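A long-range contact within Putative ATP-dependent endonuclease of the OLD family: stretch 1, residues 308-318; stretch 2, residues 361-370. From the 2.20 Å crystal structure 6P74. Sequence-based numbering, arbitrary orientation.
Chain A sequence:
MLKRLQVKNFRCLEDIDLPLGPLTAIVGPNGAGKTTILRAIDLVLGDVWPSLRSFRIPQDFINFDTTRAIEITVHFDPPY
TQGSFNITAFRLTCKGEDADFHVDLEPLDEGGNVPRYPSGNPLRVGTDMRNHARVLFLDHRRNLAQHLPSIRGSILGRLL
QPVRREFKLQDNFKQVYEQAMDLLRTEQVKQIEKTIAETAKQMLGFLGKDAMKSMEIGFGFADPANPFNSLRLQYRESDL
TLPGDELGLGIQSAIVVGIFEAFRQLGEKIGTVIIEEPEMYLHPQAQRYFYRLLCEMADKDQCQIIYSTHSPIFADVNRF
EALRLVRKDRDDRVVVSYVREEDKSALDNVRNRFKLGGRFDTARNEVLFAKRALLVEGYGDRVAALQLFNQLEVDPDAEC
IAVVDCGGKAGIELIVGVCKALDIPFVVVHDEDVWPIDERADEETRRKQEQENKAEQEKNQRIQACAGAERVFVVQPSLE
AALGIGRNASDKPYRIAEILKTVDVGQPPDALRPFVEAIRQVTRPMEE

Stretch 1, residues 308-318: STHSPIFADVN
Stretch 2 361-370: DTARNEVLFA

Residues 362-368 form a 3-10 segment; its Asn 365 and Leu 368, and Phe 369 beyond it, point CA-to-CB toward an irregular strip, Thr 309 to Val 317, of which 312-314 have helical phi/psi without the regular bonds. Register is set by CA pairs: Pro 312 CA lies 5.1 Å from Asn 365 CA, Ile 313 CA 6.5 Å from Thr 362 CA, and His 310 CA 7.6 Å from Phe 369 CA. The contact buries 544 Å², both sides summed.

Asn 365 (chi1 m, -58°; chi2 -31°) is the polar plug. Its ND2 donates to Pro 312 O (2.7 Å, 146°), while its OD1 accepts from Val 317 N (2.8 Å, 166°), so one amide bridges two backbone sites five residues apart. Val 317, chi1 p, packs its CG1 3.3 Å from Asn 365 OD1.

The Pro 312 ring, C-gamma endo, is the main bump from the first stretch: its CB lies 3.7 Å from Asn 365 CB and 3.9 Å from Phe 369 CE2, and its CG 3.3 Å from Glu 366 OE2. Phe 369 (m, chi2 -73°) has His 310 O over one face and Thr 309 O at its edge. Ala 315 CB, directed toward the segment, fits between Leu 368 CD1 (m, t) and Phe 369 CZ, 3.8 Å from each. Farther out, one water accepts from Arg 364 NH1 and donates to Asn 318 OD1, both 3.2 Å.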

# COMPACT_ATOMS: atom_id res chain seq x y z
N SER A 308 9.64 -11.32 -7.04
CA SER A 308 10.63 -10.84 -6.08
C SER A 308 10.89 -11.95 -5.06
O SER A 308 10.02 -12.78 -4.78
CB SER A 308 10.15 -9.56 -5.40
OG SER A 308 8.94 -9.75 -4.67
N THR A 309 12.11 -11.98 -4.53
CA THR A 309 12.48 -13.00 -3.55
C THR A 309 13.60 -12.50 -2.65
O THR A 309 14.42 -11.66 -3.05
CB THR A 309 12.92 -14.31 -4.21
OG1 THR A 309 12.97 -15.34 -3.23
CG2 THR A 309 14.30 -14.16 -4.82
N HIS A 310 13.62 -13.03 -1.43
CA HIS A 310 14.72 -12.87 -0.49
C HIS A 310 15.43 -14.18 -0.22
O HIS A 310 16.34 -14.21 0.62
CB HIS A 310 14.21 -12.30 0.84
CG HIS A 310 13.95 -10.84 0.81
ND1 HIS A 310 14.94 -9.90 0.98
CD2 HIS A 310 12.80 -10.14 0.63
CE1 HIS A 310 14.42 -8.69 0.91
NE2 HIS A 310 13.12 -8.81 0.70
N SER A 311 15.04 -15.24 -0.89
CA SER A 311 15.48 -16.58 -0.57
C SER A 311 16.54 -17.03 -1.55
O SER A 311 16.32 -16.93 -2.76
CB SER A 311 14.31 -17.56 -0.61
OG SER A 311 14.77 -18.90 -0.50
N PRO A 312 17.69 -17.52 -1.08
CA PRO A 312 18.65 -18.12 -2.02
C PRO A 312 18.13 -19.41 -2.68
O PRO A 312 18.80 -19.95 -3.57
CB PRO A 312 19.88 -18.39 -1.15
CG PRO A 312 19.35 -18.46 0.25
CD PRO A 312 18.16 -17.54 0.31
N ILE A 313 16.99 -19.93 -2.25
CA ILE A 313 16.50 -21.13 -2.91
C ILE A 313 15.81 -20.78 -4.22
O ILE A 313 15.92 -21.52 -5.19
CB ILE A 313 15.59 -21.91 -1.94
CG1 ILE A 313 16.45 -22.52 -0.82
CG2 ILE A 313 14.80 -22.97 -2.67
CD1 ILE A 313 15.71 -22.60 0.53
N PHE A 314 15.17 -19.61 -4.29
CA PHE A 314 14.52 -19.12 -5.50
C PHE A 314 15.42 -18.27 -6.39
O PHE A 314 15.00 -17.87 -7.49
CB PHE A 314 13.26 -18.32 -5.13
CG PHE A 314 12.14 -19.15 -4.58
CD1 PHE A 314 12.09 -19.47 -3.23
CD2 PHE A 314 11.15 -19.63 -5.43
CE1 PHE A 314 11.06 -20.25 -2.73
CE2 PHE A 314 10.10 -20.41 -4.94
CZ PHE A 314 10.06 -20.71 -3.59
N ALA A 315 16.63 -17.96 -5.96
CA ALA A 315 17.52 -17.13 -6.77
C ALA A 315 18.78 -17.97 -7.01
O ALA A 315 19.74 -17.90 -6.24
CB ALA A 315 17.81 -15.81 -6.10
N ASP A 316 18.75 -18.76 -8.08
CA ASP A 316 19.77 -19.76 -8.38
C ASP A 316 20.85 -19.16 -9.26
O ASP A 316 20.56 -18.69 -10.36
CB ASP A 316 19.13 -20.96 -9.08
CG ASP A 316 19.96 -22.20 -8.95
OD1 ASP A 316 21.16 -22.18 -9.34
OD2 ASP A 316 19.40 -23.20 -8.44
N VAL A 317 22.11 -19.20 -8.79
CA VAL A 317 23.18 -18.64 -9.61
C VAL A 317 23.37 -19.43 -10.90
O VAL A 317 23.82 -18.88 -11.91
CB VAL A 317 24.50 -18.55 -8.82
CG1 VAL A 317 24.92 -19.90 -8.46
CG2 VAL A 317 25.58 -17.96 -9.65
N ASN A 318 23.04 -20.72 -10.91
CA ASN A 318 23.20 -21.48 -12.14
C ASN A 318 22.17 -21.09 -13.18
O ASN A 318 22.35 -21.38 -14.36
CB ASN A 318 23.13 -22.98 -11.84
CG ASN A 318 24.08 -23.39 -10.72
OD1 ASN A 318 25.27 -23.66 -10.96
ND2 ASN A 318 23.57 -23.41 -9.49
N ASP A 361 25.69 -26.08 -5.22
CA ASP A 361 25.54 -25.80 -3.80
C ASP A 361 24.70 -24.54 -3.64
O ASP A 361 25.16 -23.44 -3.94
CB ASP A 361 26.91 -25.65 -3.11
CG ASP A 361 26.79 -25.38 -1.61
OD1 ASP A 361 25.64 -25.36 -1.08
OD2 ASP A 361 27.84 -25.19 -0.95
N THR A 362 23.49 -24.72 -3.15
CA THR A 362 22.56 -23.61 -2.95
C THR A 362 23.15 -22.50 -2.11
O THR A 362 22.83 -21.33 -2.33
CB THR A 362 21.29 -24.14 -2.30
OG1 THR A 362 20.47 -24.69 -3.33
CG2 THR A 362 20.55 -23.04 -1.56
N ALA A 363 24.01 -22.84 -1.14
CA ALA A 363 24.59 -21.81 -0.28
C ALA A 363 25.29 -20.75 -1.09
O ALA A 363 25.36 -19.59 -0.66
CB ALA A 363 25.57 -22.42 0.73
N ARG A 364 25.81 -21.10 -2.28
CA ARG A 364 26.49 -20.11 -3.10
C ARG A 364 25.57 -18.99 -3.57
O ARG A 364 26.06 -17.92 -3.93
CB ARG A 364 27.13 -20.77 -4.32
CG ARG A 364 28.16 -21.78 -3.97
CD ARG A 364 28.60 -22.53 -5.19
NE ARG A 364 29.42 -23.66 -4.77
CZ ARG A 364 29.45 -24.84 -5.39
NH1 ARG A 364 28.71 -25.05 -6.48
NH2 ARG A 364 30.22 -25.79 -4.90
N ASN A 365 24.25 -19.21 -3.56
CA ASN A 365 23.35 -18.15 -4.03
C ASN A 365 23.34 -16.95 -3.09
O ASN A 365 22.94 -15.86 -3.52
CB ASN A 365 21.93 -18.70 -4.20
CG ASN A 365 21.86 -19.86 -5.19
OD1 ASN A 365 22.64 -19.94 -6.14
ND2 ASN A 365 20.92 -20.77 -4.97
N GLU A 366 23.77 -17.11 -1.84
CA GLU A 366 23.91 -15.98 -0.92
C GLU A 366 24.68 -14.82 -1.54
O GLU A 366 24.49 -13.66 -1.14
CB GLU A 366 24.64 -16.44 0.35
CG GLU A 366 23.90 -17.49 1.16
CD GLU A 366 22.66 -16.93 1.83
OE1 GLU A 366 22.53 -15.68 1.89
OE2 GLU A 366 21.84 -17.74 2.30
N VAL A 367 25.57 -15.10 -2.50
CA VAL A 367 26.28 -14.01 -3.16
C VAL A 367 25.31 -12.96 -3.66
O VAL A 367 25.65 -11.78 -3.73
CB VAL A 367 27.14 -14.55 -4.31
CG1 VAL A 367 28.23 -13.57 -4.62
CG2 VAL A 367 27.78 -15.83 -3.92
N LEU A 368 24.10 -13.37 -4.04
CA LEU A 368 23.16 -12.44 -4.65
C LEU A 368 22.54 -11.50 -3.63
O LEU A 368 21.91 -10.52 -4.03
CB LEU A 368 22.06 -13.19 -5.39
CG LEU A 368 22.56 -14.18 -6.43
CD1 LEU A 368 21.42 -15.10 -6.84
CD2 LEU A 368 23.14 -13.46 -7.62
N PHE A 369 22.70 -11.75 -2.34
CA PHE A 369 22.04 -10.94 -1.32
C PHE A 369 23.00 -10.11 -0.50
O PHE A 369 22.57 -9.46 0.45
CB PHE A 369 21.19 -11.85 -0.43
CG PHE A 369 20.20 -12.64 -1.21
CD1 PHE A 369 19.09 -12.01 -1.75
CD2 PHE A 369 20.42 -13.96 -1.50
CE1 PHE A 369 18.19 -12.71 -2.50
CE2 PHE A 369 19.51 -14.67 -2.26
CZ PHE A 369 18.41 -14.05 -2.76
N ALA A 370 24.27 -10.09 -0.86
CA ALA A 370 25.31 -9.53 -0.02
C ALA A 370 25.74 -8.16 -0.54
O ALA A 370 25.60 -7.85 -1.73
CB ALA A 370 26.52 -10.46 0.04
O HOH W 1 27.59 -23.13 -8.85
O HOH W 2 25.58 -23.82 -7.15